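Local atomic coordinates of cobalamin biosynthesis protein CobN (Mycobacterium tuberculosis, PDB entry 7C6O), a protein that is the large catalytic subunit of cobaltochelatase, which inserts cobalt into hydrogenobyrinic acid a,c-diamide during cobalamin biosynthesis. Residues I919-M924 with D956-L961; A903-R908 with I934-R939; D846-P851 with F948-T953; R853-A858 with A894-A899; G930-D935 with D971-A976. All coordinates share one frame; numbering follows the deposited sequence. Where two conformers were deposited one is given.

Contact 1 (I919-M924 with D956-L961)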
# COMPACT_ATOMS: atom_id res chain seq x y z
N ILE A 919 -10.94 18.72 -0.07
CA ILE A 919 -10.94 19.65 1.06
C ILE A 919 -12.29 19.74 1.76
O ILE A 919 -12.35 20.27 2.88
CB ILE A 919 -10.48 21.06 0.62
CG1 ILE A 919 -11.43 21.63 -0.43
CG2 ILE A 919 -9.06 21.01 0.09
CD1 ILE A 919 -11.08 23.03 -0.88
N ASP A 920 -13.37 19.25 1.16
CA ASP A 920 -14.69 19.35 1.77
C ASP A 920 -15.63 18.35 1.12
O ASP A 920 -15.24 17.60 0.22
CB ASP A 920 -15.23 20.78 1.66
CG ASP A 920 -16.06 21.18 2.87
OD1 ASP A 920 -16.58 20.29 3.56
OD2 ASP A 920 -16.19 22.40 3.12
N LEU A 921 -16.87 18.34 1.59
CA LEU A 921 -17.94 17.53 1.04
C LEU A 921 -19.16 18.41 0.81
O LEU A 921 -19.36 19.40 1.52
CB LEU A 921 -18.32 16.37 1.97
CG LEU A 921 -17.23 15.35 2.33
CD1 LEU A 921 -17.69 14.48 3.49
CD2 LEU A 921 -16.88 14.50 1.12
N ALA A 922 -19.97 18.04 -0.17
CA ALA A 922 -21.17 18.79 -0.49
C ALA A 922 -22.33 17.84 -0.78
O ALA A 922 -22.32 17.14 -1.80
CB ALA A 922 -20.93 19.71 -1.69
N PRO A 923 -23.33 17.78 0.09
CA PRO A 923 -24.46 16.87 -0.16
C PRO A 923 -25.28 17.33 -1.35
O PRO A 923 -25.58 18.51 -1.52
CB PRO A 923 -25.27 16.95 1.14
CG PRO A 923 -24.93 18.29 1.71
CD PRO A 923 -23.49 18.52 1.35
N MET A 924 -25.64 16.37 -2.20
CA MET A 924 -26.56 16.63 -3.29
C MET A 924 -27.99 16.55 -2.76
O MET A 924 -28.31 15.73 -1.90
CB MET A 924 -26.37 15.62 -4.42
CG MET A 924 -24.93 15.31 -4.75
SD MET A 924 -24.81 14.01 -6.00
CE MET A 924 -23.23 13.28 -5.56
N ASP A 956 -16.70 8.89 7.26
CA ASP A 956 -17.50 9.05 8.47
C ASP A 956 -18.22 10.40 8.48
O ASP A 956 -19.39 10.48 8.87
CB ASP A 956 -16.61 8.91 9.71
CG ASP A 956 -17.40 8.93 11.00
OD1 ASP A 956 -18.40 8.19 11.11
OD2 ASP A 956 -17.01 9.68 11.93
N ASP A 957 -17.54 11.46 8.05
CA ASP A 957 -18.18 12.77 7.95
C ASP A 957 -19.38 12.73 7.01
O ASP A 957 -20.40 13.38 7.27
CB ASP A 957 -17.18 13.82 7.48
CG ASP A 957 -16.18 14.21 8.55
OD1 ASP A 957 -16.38 13.84 9.73
OD2 ASP A 957 -15.18 14.89 8.21
N ALA A 958 -19.27 11.98 5.91
CA ALA A 958 -20.35 11.95 4.93
C ALA A 958 -21.58 11.25 5.48
O ALA A 958 -22.71 11.70 5.26
CB ALA A 958 -19.88 11.28 3.64
N VAL A 959 -21.38 10.13 6.19
CA VAL A 959 -22.50 9.42 6.79
C VAL A 959 -23.23 10.31 7.79
O VAL A 959 -24.46 10.43 7.76
CB VAL A 959 -22.01 8.12 7.46
CG1 VAL A 959 -23.14 7.48 8.25
CG2 VAL A 959 -21.47 7.16 6.42
N ARG A 960 -22.48 10.93 8.70
CA ARG A 960 -23.09 11.81 9.69
C ARG A 960 -23.73 13.03 9.03
O ARG A 960 -24.77 13.51 9.50
CB ARG A 960 -22.06 12.23 10.73
CG ARG A 960 -21.70 11.12 11.70
CD ARG A 960 -20.67 11.57 12.73
NE ARG A 960 -19.32 11.61 12.17
CZ ARG A 960 -18.69 12.73 11.83
NH1 ARG A 960 -19.27 13.90 12.01
NH2 ARG A 960 -17.46 12.66 11.32
N LEU A 961 -23.13 13.52 7.95
CA LEU A 961 -23.71 14.63 7.20
C LEU A 961 -25.13 14.30 6.75
O LEU A 961 -26.08 15.03 7.07
CB LEU A 961 -22.83 14.95 5.99
CG LEU A 961 -22.68 16.39 5.49
CD1 LEU A 961 -21.88 16.41 4.19
CD2 LEU A 961 -24.02 17.09 5.30

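Contact 2 (A903-R908 with I934-R939)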
# COMPACT_ATOMS: atom_id res chain seq x y z
N ALA A 903 -21.07 8.43 -3.56
CA ALA A 903 -22.15 8.53 -4.53
C ALA A 903 -23.42 7.87 -4.01
O ALA A 903 -24.53 8.39 -4.21
CB ALA A 903 -21.72 7.90 -5.86
N LEU A 904 -23.30 6.71 -3.35
CA LEU A 904 -24.47 6.04 -2.81
C LEU A 904 -25.14 6.90 -1.74
O LEU A 904 -26.38 6.99 -1.69
CB LEU A 904 -24.09 4.68 -2.25
CG LEU A 904 -23.71 3.61 -3.28
CD1 LEU A 904 -23.02 2.43 -2.61
CD2 LEU A 904 -24.94 3.16 -4.04
N LEU A 905 -24.34 7.53 -0.88
CA LEU A 905 -24.87 8.43 0.14
C LEU A 905 -25.45 9.71 -0.44
O LEU A 905 -26.24 10.38 0.23
CB LEU A 905 -23.77 8.79 1.15
CG LEU A 905 -23.15 7.64 1.95
CD1 LEU A 905 -22.02 8.16 2.82
CD2 LEU A 905 -24.20 6.95 2.79
N GLY A 906 -25.06 10.07 -1.66
CA GLY A 906 -25.51 11.32 -2.25
C GLY A 906 -24.66 12.51 -1.85
O GLY A 906 -25.19 13.61 -1.66
N VAL A 907 -23.35 12.31 -1.72
CA VAL A 907 -22.42 13.35 -1.30
C VAL A 907 -21.33 13.48 -2.35
O VAL A 907 -20.75 12.48 -2.78
CB VAL A 907 -21.81 13.03 0.08
CG1 VAL A 907 -20.79 14.09 0.47
CG2 VAL A 907 -22.90 12.94 1.12
N ARG A 908 -21.05 14.71 -2.75
CA ARG A 908 -20.03 15.03 -3.74
C ARG A 908 -18.76 15.51 -3.05
O ARG A 908 -18.83 16.25 -2.06
CB ARG A 908 -20.53 16.11 -4.70
CG ARG A 908 -19.74 16.22 -5.99
CD ARG A 908 -20.17 17.45 -6.78
NE ARG A 908 -21.62 17.62 -6.78
CZ ARG A 908 -22.43 17.06 -7.67
NH1 ARG A 908 -21.95 16.30 -8.64
NH2 ARG A 908 -23.74 17.27 -7.59
N ILE A 934 -28.79 5.88 -0.31
CA ILE A 934 -28.64 4.47 0.04
C ILE A 934 -27.67 4.36 1.21
O ILE A 934 -26.60 4.97 1.19
CB ILE A 934 -28.14 3.65 -1.17
CG1 ILE A 934 -29.02 3.92 -2.40
CG2 ILE A 934 -28.12 2.17 -0.83
CD1 ILE A 934 -30.46 3.47 -2.26
N ASP A 935 -28.05 3.59 2.22
CA ASP A 935 -27.16 3.36 3.35
C ASP A 935 -25.97 2.52 2.91
O ASP A 935 -26.07 1.68 2.01
CB ASP A 935 -27.91 2.66 4.49
CG ASP A 935 -27.34 2.98 5.86
OD1 ASP A 935 -26.30 3.66 5.94
OD2 ASP A 935 -27.95 2.56 6.87
N VAL A 936 -24.82 2.76 3.54
CA VAL A 936 -23.59 2.04 3.21
C VAL A 936 -22.91 1.60 4.49
O VAL A 936 -22.68 2.42 5.39
CB VAL A 936 -22.63 2.89 2.35
CG1 VAL A 936 -21.38 2.08 2.02
CG2 VAL A 936 -23.30 3.37 1.08
N THR A 937 -22.57 0.32 4.58
CA THR A 937 -21.67 -0.20 5.60
C THR A 937 -20.35 -0.54 4.93
O THR A 937 -20.33 -1.25 3.92
CB THR A 937 -22.25 -1.44 6.29
OG1 THR A 937 -23.40 -1.06 7.06
CG2 THR A 937 -21.23 -2.07 7.21
N VAL A 938 -19.26 -0.02 5.48
CA VAL A 938 -17.94 -0.12 4.87
C VAL A 938 -17.05 -0.98 5.75
O VAL A 938 -16.88 -0.69 6.94
CB VAL A 938 -17.30 1.27 4.66
CG1 VAL A 938 -15.90 1.12 4.08
CG2 VAL A 938 -18.17 2.13 3.77
N ARG A 939 -16.49 -2.04 5.16
CA ARG A 939 -15.40 -2.78 5.79
C ARG A 939 -14.10 -2.32 5.15
O ARG A 939 -13.83 -2.61 3.98
CB ARG A 939 -15.60 -4.29 5.62
CG ARG A 939 -14.39 -5.12 6.05
CD ARG A 939 -13.95 -4.81 7.49
NE ARG A 939 -12.76 -5.58 7.85
CZ ARG A 939 -12.78 -6.85 8.24
NH1 ARG A 939 -13.94 -7.50 8.35
NH2 ARG A 939 -11.65 -7.48 8.54

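Contact 3 (D846-P851 with F948-T953)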
# COMPACT_ATOMS: atom_id res chain seq x y z
N ASP A 846 -0.94 10.69 -3.44
CA ASP A 846 -1.18 11.69 -2.42
C ASP A 846 -2.43 11.27 -1.66
O ASP A 846 -3.53 11.30 -2.24
CB ASP A 846 -1.35 13.08 -3.05
CG ASP A 846 -1.66 14.17 -2.03
OD1 ASP A 846 -1.71 13.89 -0.81
OD2 ASP A 846 -1.87 15.32 -2.46
N PRO A 847 -2.33 10.86 -0.40
CA PRO A 847 -3.51 10.32 0.31
C PRO A 847 -4.56 11.36 0.62
O PRO A 847 -5.68 10.98 1.00
CB PRO A 847 -2.90 9.73 1.59
CG PRO A 847 -1.69 10.58 1.83
CD PRO A 847 -1.14 10.90 0.47
N LYS A 848 -4.25 12.65 0.50
CA LYS A 848 -5.23 13.71 0.68
C LYS A 848 -5.91 14.10 -0.63
O LYS A 848 -6.74 15.02 -0.63
CB LYS A 848 -4.57 14.94 1.31
CG LYS A 848 -4.03 14.70 2.72
CD LYS A 848 -3.07 15.80 3.16
CE LYS A 848 -3.78 17.13 3.33
NZ LYS A 848 -4.80 17.09 4.42
N ALA A 849 -5.58 13.43 -1.73
CA ALA A 849 -6.12 13.76 -3.05
C ALA A 849 -6.94 12.61 -3.63
O ALA A 849 -7.03 12.45 -4.85
CB ALA A 849 -4.99 14.14 -4.01
N VAL A 850 -7.54 11.79 -2.76
CA VAL A 850 -8.39 10.70 -3.21
C VAL A 850 -9.77 10.86 -2.58
O VAL A 850 -9.87 11.17 -1.38
CB VAL A 850 -7.77 9.33 -2.89
CG1 VAL A 850 -6.48 9.13 -3.68
CG2 VAL A 850 -7.50 9.17 -1.40
N PRO A 851 -10.86 10.68 -3.34
CA PRO A 851 -10.85 10.32 -4.76
C PRO A 851 -10.48 11.47 -5.68
O PRO A 851 -10.82 12.63 -5.41
CB PRO A 851 -12.29 9.88 -5.01
CG PRO A 851 -13.09 10.68 -4.04
CD PRO A 851 -12.24 10.79 -2.81
N PHE A 948 -4.80 5.66 4.68
CA PHE A 948 -5.80 6.65 4.27
C PHE A 948 -6.63 7.11 5.46
O PHE A 948 -7.86 7.02 5.45
CB PHE A 948 -6.68 6.08 3.16
CG PHE A 948 -5.93 5.79 1.89
CD1 PHE A 948 -5.51 4.50 1.59
CD2 PHE A 948 -5.61 6.81 1.01
CE1 PHE A 948 -4.81 4.24 0.43
CE2 PHE A 948 -4.90 6.55 -0.15
CZ PHE A 948 -4.50 5.26 -0.45
N PRO A 949 -5.99 7.65 6.50
CA PRO A 949 -6.77 8.10 7.66
C PRO A 949 -7.67 9.28 7.33
O PRO A 949 -8.77 9.38 7.89
CB PRO A 949 -5.69 8.47 8.69
CG PRO A 949 -4.53 8.91 7.85
CD PRO A 949 -4.56 8.02 6.62
N HIS A 950 -7.25 10.16 6.41
CA HIS A 950 -8.10 11.27 6.01
C HIS A 950 -9.38 10.77 5.35
O HIS A 950 -10.43 11.41 5.48
CB HIS A 950 -7.36 12.20 5.04
CG HIS A 950 -5.95 12.52 5.45
ND1 HIS A 950 -4.90 11.66 5.24
CD2 HIS A 950 -5.43 13.62 6.04
CE1 HIS A 950 -3.79 12.21 5.69
NE2 HIS A 950 -4.08 13.41 6.18
N VAL A 951 -9.31 9.65 4.63
CA VAL A 951 -10.48 9.12 3.95
C VAL A 951 -11.44 8.47 4.94
O VAL A 951 -12.66 8.60 4.81
CB VAL A 951 -10.06 8.13 2.85
CG1 VAL A 951 -11.28 7.53 2.19
CG2 VAL A 951 -9.17 8.81 1.83
N VAL A 952 -10.91 7.75 5.93
CA VAL A 952 -11.75 7.19 6.99
C VAL A 952 -12.58 8.29 7.63
O VAL A 952 -13.80 8.15 7.83
CB VAL A 952 -10.88 6.45 8.03
CG1 VAL A 952 -11.73 6.05 9.23
CG2 VAL A 952 -10.21 5.24 7.41
N THR A 953 -11.94 9.40 7.97
CA THR A 953 -12.66 10.54 8.52
C THR A 953 -13.62 11.12 7.49
O THR A 953 -14.75 11.51 7.83
CB THR A 953 -11.67 11.60 9.00
OG1 THR A 953 -10.74 11.01 9.91
CG2 THR A 953 -12.41 12.73 9.70
O HOH W 1 -5.85 9.73 3.57
O HOH W 2 -3.39 16.39 6.90

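Contact 4 (R853-A858 with A894-A899)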
# COMPACT_ATOMS: atom_id res chain seq x y z
N ARG A 853 -10.87 13.35 -9.46
CA ARG A 853 -12.05 13.61 -10.27
C ARG A 853 -12.36 12.44 -11.19
O ARG A 853 -13.53 12.11 -11.42
CB ARG A 853 -11.87 14.90 -11.06
CG ARG A 853 -11.81 16.16 -10.20
CD ARG A 853 -11.71 17.42 -11.04
NE ARG A 853 -11.73 18.62 -10.22
CZ ARG A 853 -12.84 19.26 -9.85
NH1 ARG A 853 -14.03 18.80 -10.24
NH2 ARG A 853 -12.77 20.35 -9.10
N LEU A 854 -11.32 11.79 -11.73
CA LEU A 854 -11.55 10.61 -12.55
C LEU A 854 -12.12 9.47 -11.72
O LEU A 854 -13.00 8.74 -12.19
CB LEU A 854 -10.25 10.17 -13.24
CG LEU A 854 -9.76 11.03 -14.40
CD1 LEU A 854 -8.50 10.42 -15.01
CD2 LEU A 854 -10.85 11.18 -15.45
N ALA A 855 -11.62 9.29 -10.49
CA ALA A 855 -12.16 8.26 -9.62
C ALA A 855 -13.60 8.57 -9.21
O ALA A 855 -14.41 7.65 -9.06
CB ALA A 855 -11.28 8.09 -8.39
N TRP A 856 -13.92 9.85 -9.03
CA TRP A 856 -15.30 10.23 -8.74
C TRP A 856 -16.23 9.79 -9.87
O TRP A 856 -17.32 9.27 -9.60
CB TRP A 856 -15.40 11.74 -8.53
CG TRP A 856 -16.80 12.25 -8.44
CD1 TRP A 856 -17.42 13.10 -9.32
CD2 TRP A 856 -17.77 11.93 -7.44
NE1 TRP A 856 -18.72 13.33 -8.91
CE2 TRP A 856 -18.96 12.62 -7.76
CE3 TRP A 856 -17.76 11.12 -6.30
CZ2 TRP A 856 -20.11 12.53 -6.99
CZ3 TRP A 856 -18.90 11.03 -5.53
CH2 TRP A 856 -20.06 11.74 -5.87
N GLU A 857 -15.82 10.00 -11.12
CA GLU A 857 -16.62 9.54 -12.25
C GLU A 857 -16.84 8.03 -12.18
O GLU A 857 -17.96 7.55 -12.41
CB GLU A 857 -15.94 9.91 -13.57
CG GLU A 857 -15.72 11.39 -13.79
CD GLU A 857 -15.24 11.70 -15.19
OE1 GLU A 857 -15.53 10.90 -16.10
OE2 GLU A 857 -14.57 12.73 -15.38
N ALA A 858 -15.79 7.28 -11.88
CA ALA A 858 -15.91 5.82 -11.82
C ALA A 858 -16.80 5.39 -10.66
O ALA A 858 -17.63 4.49 -10.82
CB ALA A 858 -14.53 5.19 -11.70
N ALA A 894 -6.93 5.64 -7.68
CA ALA A 894 -7.08 6.96 -7.07
C ALA A 894 -8.43 7.14 -6.39
O ALA A 894 -8.90 8.27 -6.22
CB ALA A 894 -6.83 8.09 -8.09
N GLY A 895 -9.09 6.04 -6.01
CA GLY A 895 -10.19 6.11 -5.07
C GLY A 895 -11.58 5.75 -5.57
O GLY A 895 -12.56 6.33 -5.10
N ASP A 896 -11.69 4.78 -6.49
CA ASP A 896 -12.99 4.39 -7.02
C ASP A 896 -13.94 3.95 -5.91
O ASP A 896 -15.11 4.36 -5.88
CB ASP A 896 -12.85 3.28 -8.05
CG ASP A 896 -12.30 3.76 -9.38
OD1 ASP A 896 -11.88 4.94 -9.46
OD2 ASP A 896 -12.29 2.96 -10.34
N ASP A 897 -13.47 3.09 -5.01
CA ASP A 897 -14.30 2.60 -3.90
C ASP A 897 -14.84 3.75 -3.07
O ASP A 897 -16.02 3.77 -2.69
CB ASP A 897 -13.50 1.66 -3.00
CG ASP A 897 -13.17 0.33 -3.64
OD1 ASP A 897 -13.73 0.00 -4.71
OD2 ASP A 897 -12.34 -0.39 -3.04
N ILE A 898 -13.96 4.70 -2.73
CA ILE A 898 -14.35 5.83 -1.89
C ILE A 898 -15.45 6.64 -2.57
O ILE A 898 -16.45 7.01 -1.94
CB ILE A 898 -13.13 6.70 -1.57
CG1 ILE A 898 -12.01 5.85 -0.96
CG2 ILE A 898 -13.52 7.85 -0.66
CD1 ILE A 898 -10.63 6.43 -1.16
N ALA A 899 -15.27 6.92 -3.86
CA ALA A 899 -16.27 7.68 -4.60
C ALA A 899 -17.60 6.94 -4.66
O ALA A 899 -18.67 7.57 -4.62
CB ALA A 899 -15.76 7.97 -6.01

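Contact 5 (G930-D935 with D971-A976)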
# COMPACT_ATOMS: atom_id res chain seq x y z
N GLY A 930 -32.34 12.15 -7.58
CA GLY A 930 -33.35 11.38 -8.29
C GLY A 930 -33.66 10.03 -7.69
O GLY A 930 -34.36 9.23 -8.33
N ARG A 931 -33.18 9.75 -6.49
CA ARG A 931 -33.33 8.45 -5.86
C ARG A 931 -33.01 8.61 -4.38
O ARG A 931 -32.42 9.62 -3.98
CB ARG A 931 -32.40 7.42 -6.51
CG ARG A 931 -30.94 7.80 -6.45
CD ARG A 931 -30.07 6.59 -6.19
NE ARG A 931 -28.66 6.91 -6.32
CZ ARG A 931 -27.85 7.19 -5.30
NH1 ARG A 931 -28.32 7.19 -4.06
NH2 ARG A 931 -26.58 7.46 -5.52
N PRO A 932 -33.38 7.64 -3.54
CA PRO A 932 -33.06 7.76 -2.12
C PRO A 932 -31.56 7.68 -1.87
O PRO A 932 -30.81 7.06 -2.63
CB PRO A 932 -33.78 6.55 -1.49
CG PRO A 932 -34.79 6.13 -2.48
CD PRO A 932 -34.21 6.46 -3.82
N ARG A 933 -31.13 8.34 -0.80
CA ARG A 933 -29.80 8.08 -0.27
C ARG A 933 -29.73 6.64 0.22
O ARG A 933 -30.55 6.23 1.05
CB ARG A 933 -29.47 9.05 0.86
CG ARG A 933 -29.59 10.52 0.48
CD ARG A 933 -29.01 11.42 1.56
NE ARG A 933 -29.39 12.82 1.35
CZ ARG A 933 -28.78 13.65 0.51
NH1 ARG A 933 -27.74 13.23 -0.21
NH2 ARG A 933 -29.20 14.90 0.39
N ILE A 934 -28.79 5.88 -0.31
CA ILE A 934 -28.64 4.47 0.04
C ILE A 934 -27.67 4.36 1.21
O ILE A 934 -26.60 4.97 1.19
CB ILE A 934 -28.14 3.65 -1.17
CG1 ILE A 934 -29.02 3.92 -2.40
CG2 ILE A 934 -28.12 2.17 -0.83
CD1 ILE A 934 -30.46 3.47 -2.26
N ASP A 935 -28.05 3.59 2.22
CA ASP A 935 -27.16 3.36 3.35
C ASP A 935 -25.97 2.52 2.91
O ASP A 935 -26.07 1.68 2.01
CB ASP A 935 -27.91 2.66 4.49
CG ASP A 935 -27.34 2.98 5.86
OD1 ASP A 935 -26.30 3.66 5.94
OD2 ASP A 935 -27.95 2.56 6.87
N ASP A 971 -36.66 9.02 1.18
CA ASP A 971 -35.60 9.74 0.47
C ASP A 971 -34.22 9.50 1.07
O ASP A 971 -33.23 9.85 0.42
CB ASP A 971 -35.88 11.25 0.48
CG ASP A 971 -37.16 11.61 -0.26
OD1 ASP A 971 -37.51 10.91 -1.22
OD2 ASP A 971 -37.80 12.61 0.14
N ASN A 972 -34.13 8.92 2.26
CA ASN A 972 -32.86 8.88 2.99
C ASN A 972 -32.86 7.64 3.88
O ASN A 972 -33.35 7.67 5.01
CB ASN A 972 -32.68 10.16 3.81
CG ASN A 972 -31.30 10.28 4.42
OD1 ASN A 972 -30.60 9.29 4.64
ND2 ASN A 972 -30.89 11.51 4.70
N TYR A 973 -32.31 6.54 3.35
CA TYR A 973 -32.25 5.31 4.12
C TYR A 973 -31.24 5.40 5.25
O TYR A 973 -31.37 4.70 6.27
CB TYR A 973 -31.91 4.12 3.21
CG TYR A 973 -32.91 3.88 2.10
CD1 TYR A 973 -34.19 4.42 2.14
CD2 TYR A 973 -32.58 3.09 1.00
CE1 TYR A 973 -35.10 4.19 1.13
CE2 TYR A 973 -33.48 2.85 -0.02
CZ TYR A 973 -34.74 3.41 0.05
OH TYR A 973 -35.65 3.18 -0.96
N VAL A 974 -30.22 6.25 5.10
CA VAL A 974 -29.23 6.45 6.17
C VAL A 974 -29.91 7.00 7.41
O VAL A 974 -29.80 6.44 8.51
CB VAL A 974 -28.10 7.37 5.69
CG1 VAL A 974 -27.08 7.57 6.81
CG2 VAL A 974 -27.43 6.80 4.45
N ARG A 975 -30.62 8.12 7.26
CA ARG A 975 -31.31 8.72 8.40
C ARG A 975 -32.36 7.77 8.97
O ARG A 975 -32.52 7.68 10.19
CB ARG A 975 -31.96 10.04 7.99
CG ARG A 975 -32.79 10.67 9.09
CD ARG A 975 -33.37 12.00 8.66
NE ARG A 975 -34.09 12.65 9.75
CZ ARG A 975 -33.52 13.35 10.72
NH1 ARG A 975 -34.26 13.91 11.67
NH2 ARG A 975 -32.20 13.50 10.74
N ALA A 976 -33.08 7.05 8.10
CA ALA A 976 -34.12 6.15 8.57
C ALA A 976 -33.55 5.07 9.48
O ALA A 976 -34.11 4.77 10.54
CB ALA A 976 -34.84 5.52 7.38
O HOH W 3 -33.11 11.33 -2.00

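Contact 1 (I919-M924 with D956-L961)
Leu-921 presses its CD1 methyl onto helix 949-963 at Ala-958. Its CG lies anti to the carbonyl carbon (chi1 -59°), and the extended second torsion points CD1 at the helix. Leu-921 CD1 lies 3.8 Å from Ala-958 N and 3.9 Å from Ala-958 CB. It therefore covers both the backbone and the side chain of one residue. Asp-957 adds a more distant touch, with its CB 4.1 Å from Leu-921 CD1. This is the tight part of the contact. Ala-958 is buried, and Leu-902 and Leu-905 of helix 896-905 also touch it.

The other end lies at the margin: Pro-923 and Leu-961 are both partly exposed. Leu-961 reaches the strand with both of its methyl groups and meets the Pro-923 ring at about a right angle. CD1 of Leu-961 is 3.9 Å from Pro-923 CD, and CD2 of Leu-961 is 3.9 Å from Pro-923 CG. No hydrogen bond or salt bridge joins the two segments. The carboxylate of Asp-957 forms a salt bridge with Arg-1036. Strand and helix run roughly the same way, with their axes 29° apart. Strand 918-923 pairs with strand 907-911, and a classic beta bulge sets Ile-919 and Asp-920 against Val-910. Strand 918-923 of a two-stranded antiparallel hairpin thus packs along helix 949-963.

Contact 2 (A903-R908 with I934-R939)
With chi1 at -70°, Leu-904 holds CG beside its backbone N, and Val-936 turns CG2 anti to its own carbonyl carbon. These torsions bring the side chains together at about a right angle. Val-936 CG2 lies 3.7 Å from Leu-904 CB and 3.8 Å from Leu-904 CD1. Leu-905 joins from the next position along the helix. Leu-905 CD2 comes within 4.1 Å of Val-936 CG2. Leu-905 CD2 also rests 3.5 Å from Ile-934 O.

One backbone hydrogen bond crosses the contact. Ile-934 N donates to Leu-904 O at 3.0 Å, with an angle of 157° at the hydrogen. Arg-931 NH1 bonds to the same oxygen, which therefore has two donors.

Helix 896-905 and strand 935-940 belong to a beta-alpha-beta crossover. It starts from strand 880-885, the parallel neighbour of strand 935-940 in a mixed sheet. The hairpin of strands 907-911 and 918-923 and the short helix 926-929 are inserted between the helix and the second strand.

A Schellman motif ends the helix. Val-907 N bonds to Leu-902 O, and Gly-906 N bonds weakly to Ala-903 O. Gly-906 has positive phi (85°), which turns the chain away into strand 907-911. All four touching residues are buried. Leu-904 also packs on Ala-863 and Leu-867 of helix 853-874, and Leu-905 meets Val-959 of helix 949-963.

Contact 3 (D846-P851 with F948-T953)
Lys-848 sets its CG over the face of the His-950 ring, while two waters sit at the edge of that ring, in its plane. Lys-848 CG is 3.7 Å from the His-950 ring centroid and only 10° off the normal, a CH-pi contact. The lysine chain then bends at chi3 and chi4 (67° and 64°), and this brings NZ round to the second water. Water 2 accepts from Lys-848 NZ at 2.9 Å and also bonds to His-950 NE2. Water 1 donates to Pro-847 O and lies 2.7 Å from His-950 ND1. Both ring nitrogens are thus linked to the loop through water.

Deeper in, the contact is apolar. Val-850 CG2 lies 3.7 Å from Val-951 CG2. Val-850 CG2 is also 3.9 Å from Phe-948 CD2, and Pro-847 CB is 4.0 Å from Phe-948 CD2. The loop is shaped by a type I turn from Asp-846 to Ala-849. Within it Lys-848 N donates to Asp-846 OD1, forming an Asx turn.

The loop lies against the start of helix 949-963. Helix 305-313 packs on Pro-847, Lys-848 and His-950, helix 896-905 touches Val-951, and Lys-848 is backbone-bonded to Val-918 of strand 918-923.

Contact 4 (R853-A858 with A894-A899)
Ala-855 and Ala-858, in the first turns of helix 853-874, receive the N-terminal end of helix 896-905. Ala-894 leaves the preceding helix with positive phi, and Gly-895 is the N-cap of the new one. Ala-855 CB lies only 3.2 Å from Ala-894 O. The carboxylate of Asp-896 then spans one turn of the partner helix. Asp-896 OD1 is 3.3 Å from Ala-855 CA, and Asp-896 OD2 is 3.4 Å from Ala-858 CB. These are van der Waals contacts. The charge of Asp-896 is met by a salt bridge to Arg-830, and Asn-1100 adds a hydrogen bond.

Farther along, Ala-899 CB fits against the helix backbone. Ala-899 CB is 3.4 Å from Ala-855 O and 3.6 Å from Trp-856 CA. Trp-856 starts away from the contact, but its ring returns to it, with CE3 3.7 Å from Ala-899 CB. The alanine side chains let the backbones come close, with Ala-855 CA and Asp-896 CA 4.7 Å apart.

Around this pair, Trp-856 also packs on Arg-908 and Pro-909 of strand 907-911. On helix 896-905, Ile-898 meets Val-951 and Leu-955 of helix 949-963.

Contact 5 (G930-D935 with D971-A976)
Arg-933 and Asn-972 form a single beta bridge between two segments running nearly parallel, just before helix 973-985. Arg-933 N donates to Asp-971 O at 2.9 Å. Tyr-973 N donates to Arg-933 O at 2.9 Å.

The Tyr-973 side chain runs back along the other segment. Tyr-973 CB is 3.3 Å from Arg-933 O, and CG and CD2 pass near the same oxygen. Tyr-973 CE2 meets Ile-934 CD1 at 3.8 Å. Pro-932 CB sits over one face of the ring, offset toward the rim near CE1 and CZ, and makes a CH-pi contact 3.9 Å from the Tyr-973 centroid. At the tip, Tyr-973 OH reaches Pro-932 CG at 3.4 Å. Trp-877 also touches Pro-932 and Tyr-973.

Val-974 CG2 packs 3.6 Å from Asp-935 CA. The carboxylate of Asp-935 is held by Arg-994 and His-977. The Arg-933 guanidinium bonds to Met-924 O, Leu-905 O and Glu-967, and Glu-967 also takes Asn-972 ND2. Asn-972 is the N-cap of the helix: its OD1 accepts from Arg-975 N at 2.9 Å, nearly straight at 174°.

In the fold
All five contacts lie in one region of the part shared by the CobN/magnesium chelatase family. Along the chain, contact 3 opens first and encloses contacts 4 and 2. Contact 4 closes before contacts 1, 2 and 5 open. Contacts 1 and 3 share helix 949-963, and contacts 2 and 4 share helix 896-905. Contacts 2 and 5 share Ile-934 and Asp-935, and their centres are about 9 Å apart. Contacts 3 and 5 are the most distant, about 24 Å between centres. Trp-856 of contact 4 packs on Met-924 and Arg-908, while Arg-933 of contact 5 bonds to Met-924 O. The hairpin 907-923 and Met-924 just after it are thereby tied to helix 853-874 and to the loop leading into strand 935-940.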